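Local structure of putative zinc protease (Bordetella pertussis, 3IH6) at the interface of chains A and B. The protein belongs to the peptidase M16 family of zinc-dependent proteases and probably acts as a metalloendopeptidase, the fragment here covering part of its inactive M16 domain. Sequence-based numbering; all coordinates share one arbitrary frame. Chains: chain A/B, Putative zinc protease.

Contact 1: the interface of chains A and B. Residues chain A 136, 142, 159; chain B 4, 26, 90.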
loop_
_atom_site.group_PDB
_atom_site.type_symbol
_atom_site.label_atom_id
_atom_site.label_comp_id
_atom_site.label_asym_id
_atom_site.label_seq_id
_atom_site.Cartn_x
_atom_site.Cartn_y
_atom_site.Cartn_z
ATOM N N TYR A 136 -2.930 -11.598 -8.712
ATOM C CA TYR A 136 -2.239 -12.130 -9.882
ATOM C C TYR A 136 -1.263 -11.162 -10.587
ATOM O O TYR A 136 -0.238 -11.604 -11.138
ATOM C CB TYR A 136 -3.265 -12.730 -10.861
ATOM C CG TYR A 136 -2.695 -13.314 -12.135
ATOM C CD1 TYR A 136 -2.043 -14.550 -12.143
ATOM C CD2 TYR A 136 -2.821 -12.626 -13.340
ATOM C CE1 TYR A 136 -1.518 -15.077 -13.332
ATOM C CE2 TYR A 136 -2.297 -13.131 -14.522
ATOM C CZ TYR A 136 -1.667 -14.360 -14.509
ATOM O OH TYR A 136 -1.171 -14.832 -15.690
ATOM N N VAL A 142 0.904 -13.159 -5.350
ATOM C CA VAL A 142 0.716 -14.522 -5.893
ATOM C C VAL A 142 1.455 -15.569 -5.075
ATOM O O VAL A 142 0.911 -16.639 -4.818
ATOM C CB VAL A 142 1.144 -14.609 -7.377
ATOM C CG1 VAL A 142 1.412 -16.074 -7.817
ATOM C CG2 VAL A 142 0.069 -13.980 -8.263
ATOM N N PHE A 159 -5.829 -21.158 -8.473
ATOM C CA PHE A 159 -6.356 -20.984 -9.824
ATOM C C PHE A 159 -7.771 -21.555 -9.926
ATOM O O PHE A 159 -8.697 -20.860 -10.353
ATOM C CB PHE A 159 -5.409 -21.629 -10.839
ATOM C CG PHE A 159 -4.032 -21.014 -10.861
ATOM C CD1 PHE A 159 -3.814 -19.788 -11.489
ATOM C CD2 PHE A 159 -2.964 -21.661 -10.275
ATOM C CE1 PHE A 159 -2.541 -19.219 -11.526
ATOM C CE2 PHE A 159 -1.678 -21.098 -10.308
ATOM C CZ PHE A 159 -1.468 -19.892 -10.935
ATOM N N TYR B 4 7.147 -14.026 -11.326
ATOM C CA TYR B 4 6.099 -14.451 -12.225
ATOM C C TYR B 4 6.277 -13.594 -13.464
ATOM O O TYR B 4 6.006 -12.365 -13.437
ATOM C CB TYR B 4 4.713 -14.212 -11.614
ATOM C CG TYR B 4 3.644 -15.160 -12.152
ATOM C CD1 TYR B 4 3.244 -15.111 -13.492
ATOM C CD2 TYR B 4 3.048 -16.114 -11.323
ATOM C CE1 TYR B 4 2.280 -16.008 -13.997
ATOM C CE2 TYR B 4 2.087 -16.998 -11.825
ATOM C CZ TYR B 4 1.708 -16.927 -13.156
ATOM O OH TYR B 4 0.760 -17.781 -13.637
ATOM N N LEU B 26 -1.631 -25.331 -16.223
ATOM C CA LEU B 26 -0.355 -25.051 -15.578
ATOM C C LEU B 26 0.376 -26.301 -15.090
ATOM O O LEU B 26 -0.236 -27.201 -14.525
ATOM C CB LEU B 26 -0.545 -24.131 -14.369
ATOM C CG LEU B 26 -0.900 -22.674 -14.646
ATOM C CD1 LEU B 26 -2.406 -22.477 -14.475
ATOM C CD2 LEU B 26 -0.139 -21.808 -13.721
ATOM N N GLN B 90 2.547 -21.411 -16.988
ATOM C CA GLN B 90 1.176 -21.433 -17.488
ATOM C C GLN B 90 1.228 -21.646 -19.001
ATOM O O GLN B 90 1.997 -20.981 -19.708
ATOM C CB GLN B 90 0.416 -20.149 -17.143
ATOM C CG GLN B 90 1.288 -18.912 -17.069
ATOM C CD GLN B 90 0.478 -17.619 -16.917
ATOM O OE1 GLN B 90 -0.277 -17.450 -15.950
ATOM N NE2 GLN B 90 0.642 -16.698 -17.876
#
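Helices of chain A meet strands of chain B here: A:Tyr136, the last residue of helix 118-136, with A:Val142 and A:Phe159 from the next two helices, rests on B:Tyr4, B:Leu26 and B:Gln90, each from a different strand. It is a worked example of how one amide oxygen can knit two aromatic hydroxyls together. A:Tyr136 and B:Gln90 reach toward each other tip to tip, and the phenol OH of A:Tyr136 donates to the amide oxygen OE1 of B:Gln90 at 2.8 Å. The donor lies in the carbonyl plane, on a lone pair. From its own chain, B:Tyr4 OH donates to the same B:Gln90 OE1 at 2.6 Å, but from above the amide plane, 46° out of it. Two donors thus grip one acceptor and should fix the rotation of the amide. CG of B:Gln90 sits between its backbone N and carbonyl carbon (chi1 31°), and the chain then runs extended to bring the amide to both hydroxyls. The NE2 of B:Gln90 adds at most a weak bond to A:Tyr136 OH.

The two tyrosine rings meet edge to face, their planes 73° apart: the edge of A:Tyr136 at CE1 points at the face of B:Tyr4, 3.7 Å from its CZ. Farther back on the B:Tyr4 ring, A:Val142 touches CD2 through its CG1 methyl. B:Leu26 crosses A:Phe159 at about a right angle: its CD1 methyl stands 4.1 Å above the phenyl plane, over the ring centre, while CD2 lies 3.6 Å from the ring atom CZ of A:Phe159.

Contact 2: the interface of chains A and B. Residues chain A 156, 159-160, 163; chain B 26, 191, 193.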
loop_
_atom_site.group_PDB
_atom_site.type_symbol
_atom_site.label_atom_id
_atom_site.label_comp_id
_atom_site.label_asym_id
_atom_site.label_seq_id
_atom_site.Cartn_x
_atom_site.Cartn_y
_atom_site.Cartn_z
ATOM N N ARG A 156 -3.029 -25.918 -6.610
ATOM C CA ARG A 156 -3.932 -25.638 -7.720
ATOM C C ARG A 156 -5.124 -24.763 -7.333
ATOM O O ARG A 156 -5.787 -24.197 -8.196
ATOM C CB ARG A 156 -4.447 -26.947 -8.316
ATOM C CG ARG A 156 -3.464 -27.688 -9.191
ATOM C CD ARG A 156 -3.774 -29.182 -9.225
ATOM N NE ARG A 156 -3.266 -29.851 -8.025
ATOM C CZ ARG A 156 -3.497 -31.123 -7.695
ATOM N NH1 ARG A 156 -4.261 -31.906 -8.465
ATOM N NH2 ARG A 156 -2.971 -31.609 -6.573
ATOM N N PHE A 159 -5.829 -21.158 -8.473
ATOM C CA PHE A 159 -6.356 -20.984 -9.824
ATOM C C PHE A 159 -7.771 -21.555 -9.926
ATOM O O PHE A 159 -8.697 -20.860 -10.353
ATOM C CB PHE A 159 -5.409 -21.629 -10.839
ATOM C CG PHE A 159 -4.032 -21.014 -10.861
ATOM C CD1 PHE A 159 -3.814 -19.788 -11.489
ATOM C CD2 PHE A 159 -2.964 -21.661 -10.275
ATOM C CE1 PHE A 159 -2.541 -19.219 -11.526
ATOM C CE2 PHE A 159 -1.678 -21.098 -10.308
ATOM C CZ PHE A 159 -1.468 -19.892 -10.935
ATOM N N LEU A 160 -7.918 -22.802 -9.485
ATOM C CA LEU A 160 -9.175 -23.557 -9.550
ATOM C C LEU A 160 -10.361 -22.795 -8.985
ATOM O O LEU A 160 -11.441 -22.818 -9.546
ATOM C CB LEU A 160 -9.020 -24.928 -8.857
ATOM C CG LEU A 160 -10.228 -25.819 -8.579
ATOM C CD1 LEU A 160 -10.774 -26.341 -9.894
ATOM C CD2 LEU A 160 -9.905 -26.985 -7.624
ATOM N N ASP A 163 -11.356 -20.200 -11.546
ATOM C CA ASP A 163 -12.145 -20.830 -12.612
ATOM C C ASP A 163 -13.562 -21.163 -12.144
ATOM O O ASP A 163 -14.519 -21.045 -12.909
ATOM C CB ASP A 163 -11.460 -22.061 -13.183
ATOM C CG ASP A 163 -10.154 -21.726 -13.877
ATOM O OD1 ASP A 163 -10.031 -20.598 -14.380
ATOM O OD2 ASP A 163 -9.245 -22.582 -13.907
ATOM N N LEU B 26 -1.631 -25.331 -16.223
ATOM C CA LEU B 26 -0.355 -25.051 -15.578
ATOM C C LEU B 26 0.376 -26.301 -15.090
ATOM O O LEU B 26 -0.236 -27.201 -14.525
ATOM C CB LEU B 26 -0.545 -24.131 -14.369
ATOM C CG LEU B 26 -0.900 -22.674 -14.646
ATOM C CD1 LEU B 26 -2.406 -22.477 -14.475
ATOM C CD2 LEU B 26 -0.139 -21.808 -13.721
ATOM N N TYR B 191 -2.131 -28.281 -13.484
ATOM C CA TYR B 191 -3.494 -27.818 -13.362
ATOM C C TYR B 191 -4.219 -27.941 -14.709
ATOM O O TYR B 191 -3.913 -27.244 -15.666
ATOM C CB TYR B 191 -3.584 -26.398 -12.782
ATOM C CG TYR B 191 -5.015 -25.910 -12.765
ATOM C CD1 TYR B 191 -6.014 -26.648 -12.126
ATOM C CD2 TYR B 191 -5.379 -24.737 -13.413
ATOM C CE1 TYR B 191 -7.329 -26.225 -12.126
ATOM C CE2 TYR B 191 -6.695 -24.304 -13.422
ATOM C CZ TYR B 191 -7.665 -25.049 -12.774
ATOM O OH TYR B 191 -8.981 -24.627 -12.788
ATOM N N PRO B 193 -7.840 -27.617 -16.198
ATOM C CA PRO B 193 -9.214 -27.231 -15.868
ATOM C C PRO B 193 -10.309 -28.059 -16.582
ATOM O O PRO B 193 -10.041 -28.728 -17.587
ATOM C CB PRO B 193 -9.269 -25.730 -16.230
ATOM C CG PRO B 193 -8.151 -25.495 -17.154
ATOM C CD PRO B 193 -7.090 -26.528 -16.849
#
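B:Tyr191, at the end of strand 186-191, lays its side chain against helix 157-166 of chain A and the loop residue A:Arg156 just before it. The case illustrates how one tyrosine can serve as an apolar slab along its length and as a polar group at its end. At the root, CB of B:Tyr191 meets the aliphatic CG of A:Arg156 at 3.8 Å, so the arginine contributes its methylene stem here. CG of B:Tyr191 is anti to its own backbone N (chi1 176°), which directs the ring along the helix surface. A:Arg156, A:Phe159 and A:Leu160 all lie over one face of the ring, spread across its two halves. Nearest the CD1/CE1 half are A:Arg156 and A:Leu160: CD1 continues along the A:Arg156 stem, touching CG and CB, and CE1 comes to 3.9 Å from CB of A:Leu160, a side chain that crosses the tyrosine at about a right angle. Nearest the CD2/CE2 half is CB of A:Phe159, 3.9 Å from CE2, so the phenylalanine uses its CB here while its ring faces B:Leu26. Farther out, CZ of B:Tyr191 lies 3.9 Å from CA of A:Leu160, bringing the ring close to the helix backbone.

At the tip, B:Tyr191 and A:Asp163 reach toward each other with carboxylate and ring nearly coplanar, 15° apart, and OD2 of A:Asp163 sits at the ring edge, in plane. The phenol OH and this carboxylate oxygen are modelled too close for a credible hydrogen bond; the details of their pairing are doubtful, although the two polar ends plainly point at one another. B:Pro193 backs the tyrosine within its own chain: on the face turned away from helix 157-166, CD of B:Pro193 stands 4.1 Å from the plane of the B:Tyr191 ring, offset toward the rim.

The C-alpha centres of contact 1 and contact 2 lie about 9 Å apart, and A:Phe159 and B:Leu26 belong to both, making the two patches one continuous surface. Helix 157-166 of chain A runs through the pair, joined in contact 1 by the helices that precede it, while strand 26-32 of chain B links the two on the other side. Different parts of the two identical sequences meet in these patches, and the whole interface is not an exact two-fold. The deposited assembly holds six copies, but the structure alone does not show whether this association forms in the full-length protein.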